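Beta-lactamase (Sphaerobacter thermophilus, PDB 4EWF) probably hydrolyses the amide bond of the beta-lactam ring, turning beta-lactams into substituted beta-amino acids, as a member of the class A beta-lactamase family. Local coordinates at residues E209-S215 with V227-P233. Numbering follows the deposited sequence.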
ATOM      1  N   GLU A 209     -15.088  10.731 -15.474  1.00 67.67           N
ATOM      2  CA  GLU A 209     -14.500  12.008 -15.097  1.00 65.41           C
ATOM      3  C   GLU A 209     -14.561  12.198 -13.588  1.00 58.02           C
ATOM      4  O   GLU A 209     -15.549  11.828 -12.953  1.00 53.59           O
ATOM      5  CB  GLU A 209     -15.254  13.151 -15.781  1.00 69.43           C
ATOM      6  CG  GLU A 209     -15.381  12.993 -17.283  1.00 77.90           C
ATOM      7  CD  GLU A 209     -14.082  13.274 -18.015  1.00 86.44           C
ATOM      8  OE1 GLU A 209     -14.078  14.178 -18.880  1.00 94.17           O
ATOM      9  OE2 GLU A 209     -13.069  12.592 -17.735  1.00 85.55           O
ATOM     10  N   GLY A 210     -13.509  12.780 -13.019  1.00 56.40           N
ATOM     11  CA  GLY A 210     -13.470  13.054 -11.592  1.00 54.54           C
ATOM     12  C   GLY A 210     -13.311  11.805 -10.735  1.00 52.03           C
ATOM     13  O   GLY A 210     -13.466  11.857  -9.510  1.00 44.12           O
ATOM     14  N   ILE A 211     -13.022  10.679 -11.385  1.00 42.58           N
ATOM     15  CA  ILE A 211     -12.724   9.426 -10.686  1.00 45.73           C
ATOM     16  C   ILE A 211     -11.220   9.145 -10.684  1.00 44.92           C
ATOM     17  O   ILE A 211     -10.562   9.219 -11.731  1.00 41.33           O
ATOM     18  CB  ILE A 211     -13.474   8.239 -11.319  1.00 43.04           C
ATOM     19  CG1 ILE A 211     -14.973   8.392 -11.075  1.00 42.05           C
ATOM     20  CG2 ILE A 211     -12.966   6.908 -10.760  1.00 40.11           C
ATOM     21  CD1 ILE A 211     -15.825   7.784 -12.153  1.00 48.14           C
ATOM     22  N   ARG A 212     -10.680   8.846  -9.500  1.00 34.92           N
ATOM     23  CA  ARG A 212      -9.262   8.494  -9.355  1.00 34.03           C
ATOM     24  C   ARG A 212      -9.095   7.347  -8.357  1.00 31.30           C
ATOM     25  O   ARG A 212      -9.952   7.129  -7.487  1.00 25.43           O
ATOM     26  CB  ARG A 212      -8.428   9.701  -8.886  1.00 40.18           C
ATOM     27  CG  ARG A 212      -9.167  11.034  -8.902  1.00 59.98           C
ATOM     28  CD  ARG A 212      -8.261  12.193  -8.520  1.00 66.35           C
ATOM     29  NE  ARG A 212      -7.208  12.398  -9.510  1.00 78.04           N
ATOM     30  CZ  ARG A 212      -7.356  13.091 -10.639  1.00 88.10           C
ATOM     31  NH1 ARG A 212      -6.332  13.218 -11.477  1.00 89.99           N
ATOM     32  NH2 ARG A 212      -8.524  13.653 -10.936  1.00 89.46           N
ATOM     33  N   TRP A 213      -7.992   6.620  -8.480  1.00 24.90           N
ATOM     34  CA  TRP A 213      -7.637   5.617  -7.478  1.00 22.29           C
ATOM     35  C   TRP A 213      -6.120   5.478  -7.421  1.00 30.79           C
ATOM     36  O   TRP A 213      -5.410   5.803  -8.378  1.00 27.16           O
ATOM     37  CB  TRP A 213      -8.304   4.265  -7.768  1.00 23.96           C
ATOM     38  CG  TRP A 213      -7.686   3.516  -8.917  1.00 23.02           C
ATOM     39  CD1 TRP A 213      -7.955   3.676 -10.253  1.00 25.60           C
ATOM     40  CD2 TRP A 213      -6.703   2.477  -8.823  1.00 25.18           C
ATOM     41  NE1 TRP A 213      -7.187   2.799 -10.996  1.00 29.89           N
ATOM     42  CE2 TRP A 213      -6.405   2.061 -10.141  1.00 31.33           C
ATOM     43  CE3 TRP A 213      -6.031   1.873  -7.750  1.00 26.14           C
ATOM     44  CZ2 TRP A 213      -5.464   1.061 -10.412  1.00 27.20           C
ATOM     45  CZ3 TRP A 213      -5.098   0.880  -8.017  1.00 24.62           C
ATOM     46  CH2 TRP A 213      -4.823   0.481  -9.340  1.00 28.14           C
ATOM     47  N   GLY A 214      -5.626   5.026  -6.283  1.00 25.66           N
ATOM     48  CA  GLY A 214      -4.206   4.761  -6.133  1.00 24.96           C
ATOM     49  C   GLY A 214      -4.060   3.707  -5.069  1.00 24.57           C
ATOM     50  O   GLY A 214      -4.941   3.556  -4.216  1.00 22.87           O
ATOM     51  N   SER A 215      -2.956   2.979  -5.092  1.00 22.79           N
ATOM     52  CA  SER A 215      -2.743   1.976  -4.068  1.00 21.37           C
ATOM     53  C   SER A 215      -1.287   1.531  -4.058  1.00 25.24           C
ATOM     54  O   SER A 215      -0.533   1.807  -4.997  1.00 20.66           O
ATOM     55  CB  SER A 215      -3.651   0.767  -4.308  1.00 18.54           C
ATOM     56  OG  SER A 215      -3.054  -0.156  -5.213  1.00 20.78           O
ATOM     57  N   VAL A 227      -3.334  -1.706  -0.495  1.00 17.12           N
ATOM     58  CA  VAL A 227      -3.730  -0.643   0.420  1.00 21.41           C
ATOM     59  C   VAL A 227      -3.872   0.635  -0.372  1.00 22.18           C
ATOM     60  O   VAL A 227      -2.928   1.053  -1.036  1.00 20.56           O
ATOM     61  CB  VAL A 227      -2.654  -0.412   1.513  1.00 16.21           C
ATOM     62  CG1 VAL A 227      -2.968   0.878   2.305  1.00 16.15           C
ATOM     63  CG2 VAL A 227      -2.542  -1.628   2.434  1.00 18.13           C
ATOM     64  N   GLY A 228      -5.043   1.261  -0.340  1.00 16.29           N
ATOM     65  CA  GLY A 228      -5.194   2.477  -1.122  1.00 19.56           C
ATOM     66  C   GLY A 228      -6.515   3.200  -0.979  1.00 24.99           C
ATOM     67  O   GLY A 228      -7.200   3.071   0.037  1.00 20.39           O
ATOM     68  N   PHE A 229      -6.872   3.968  -2.007  1.00 21.15           N
ATOM     69  CA  PHE A 229      -8.071   4.770  -1.946  1.00 23.50           C
ATOM     70  C   PHE A 229      -8.750   4.811  -3.304  1.00 22.86           C
ATOM     71  O   PHE A 229      -8.118   4.632  -4.344  1.00 24.57           O
ATOM     72  CB  PHE A 229      -7.723   6.200  -1.529  1.00 19.11           C
ATOM     73  CG  PHE A 229      -6.920   6.933  -2.556  1.00 25.97           C
ATOM     74  CD1 PHE A 229      -7.544   7.749  -3.491  1.00 30.60           C
ATOM     75  CD2 PHE A 229      -5.538   6.782  -2.613  1.00 23.37           C
ATOM     76  CE1 PHE A 229      -6.804   8.425  -4.453  1.00 30.15           C
ATOM     77  CE2 PHE A 229      -4.789   7.461  -3.575  1.00 24.12           C
ATOM     78  CZ  PHE A 229      -5.422   8.267  -4.500  1.00 29.01           C
ATOM     79  N   ILE A 230     -10.048   5.058  -3.278  1.00 23.88           N
ATOM     80  CA  ILE A 230     -10.796   5.332  -4.496  1.00 24.64           C
ATOM     81  C   ILE A 230     -11.618   6.598  -4.292  1.00 23.82           C
ATOM     82  O   ILE A 230     -12.379   6.709  -3.327  1.00 22.10           O
ATOM     83  CB  ILE A 230     -11.708   4.162  -4.882  1.00 25.58           C
ATOM     84  CG1 ILE A 230     -10.872   2.913  -5.163  1.00 27.41           C
ATOM     85  CG2 ILE A 230     -12.539   4.517  -6.103  1.00 22.78           C
ATOM     86  CD1 ILE A 230     -11.682   1.657  -5.174  1.00 26.96           C
ATOM     87  N   THR A 231     -11.461   7.554  -5.202  1.00 29.02           N
ATOM     88  CA  THR A 231     -12.149   8.831  -5.092  1.00 30.83           C
ATOM     89  C   THR A 231     -13.089   9.033  -6.276  1.00 32.91           C
ATOM     90  O   THR A 231     -12.684   8.880  -7.428  1.00 36.31           O
ATOM     91  CB  THR A 231     -11.144  10.005  -5.044  1.00 32.19           C
ATOM     92  OG1 THR A 231     -10.426   9.970  -3.810  1.00 31.08           O
ATOM     93  CG2 THR A 231     -11.863  11.342  -5.150  1.00 38.39           C
ATOM     94  N   THR A 232     -14.350   9.338  -5.984  1.00 33.12           N
ATOM     95  CA  THR A 232     -15.294   9.786  -7.009  1.00 33.48           C
ATOM     96  C   THR A 232     -15.856  11.140  -6.576  1.00 42.27           C
ATOM     97  O   THR A 232     -15.607  11.585  -5.451  1.00 36.42           O
ATOM     98  CB  THR A 232     -16.462   8.795  -7.202  1.00 36.70           C
ATOM     99  OG1 THR A 232     -17.474   9.043  -6.215  1.00 36.59           O
ATOM    100  CG2 THR A 232     -15.987   7.363  -7.086  1.00 34.38           C
ATOM    101  N   PRO A 233     -16.616  11.812  -7.462  1.00 44.60           N
ATOM    102  CA  PRO A 233     -17.210  13.095  -7.060  1.00 44.29           C
ATOM    103  C   PRO A 233     -18.097  12.976  -5.812  1.00 42.71           C
ATOM    104  O   PRO A 233     -18.315  13.961  -5.105  1.00 43.79           O
ATOM    105  CB  PRO A 233     -18.040  13.503  -8.285  1.00 50.67           C
ATOM    106  CG  PRO A 233     -18.182  12.255  -9.110  1.00 53.77           C
ATOM    107  CD  PRO A 233     -16.954  11.449  -8.849  1.00 41.67           C
TER
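Phe229, with chi1 near +67° (p), swings its ring across to the neighbouring strand and lays one face over the backbone at Trp213 C and Gly214 N. Gly214 makes this possible: a CB there would sit about 3.0 Å from Phe229 CE2. Glycine is equally needed at position 228, where a CB would run into Gly214 O and Ser215 CB, and the CA atoms of Ser215 and Gly228 close to 3.9 Å. The backbone ladder that carries them is regular and antiparallel. Arg212 and Thr231 form one hydrogen-bonded pair (Arg212 N to Thr231 O 2.9 Å, Thr231 N to Arg212 O 2.8 Å), Gly214 and Phe229 the next (Gly214 N to Phe229 O 3.2 Å, Phe229 N to Gly214 O 3.0 Å).

Phe229 points to the same face of the sheet as Arg212 and Thr231, and packs on Leu189 and Leu192 of helix 182-192; the guanidinium of Arg212 leads away from the partner strand, while Thr231 OG1 and Thr236 OG1 share a hydrogen bond. On the other face Trp213, also p, meets Ile230 through its CB (3.9 Å to Ile230 CG1) and turns its indole away. Past the paired residues, Ile211 CG1 lies 4.3 Å from Pro233 CD. Strands 212-220 and 223-232 thus form the antiparallel beta hairpin at one edge of the five-stranded sheet characteristic of the class A beta-lactamase fold.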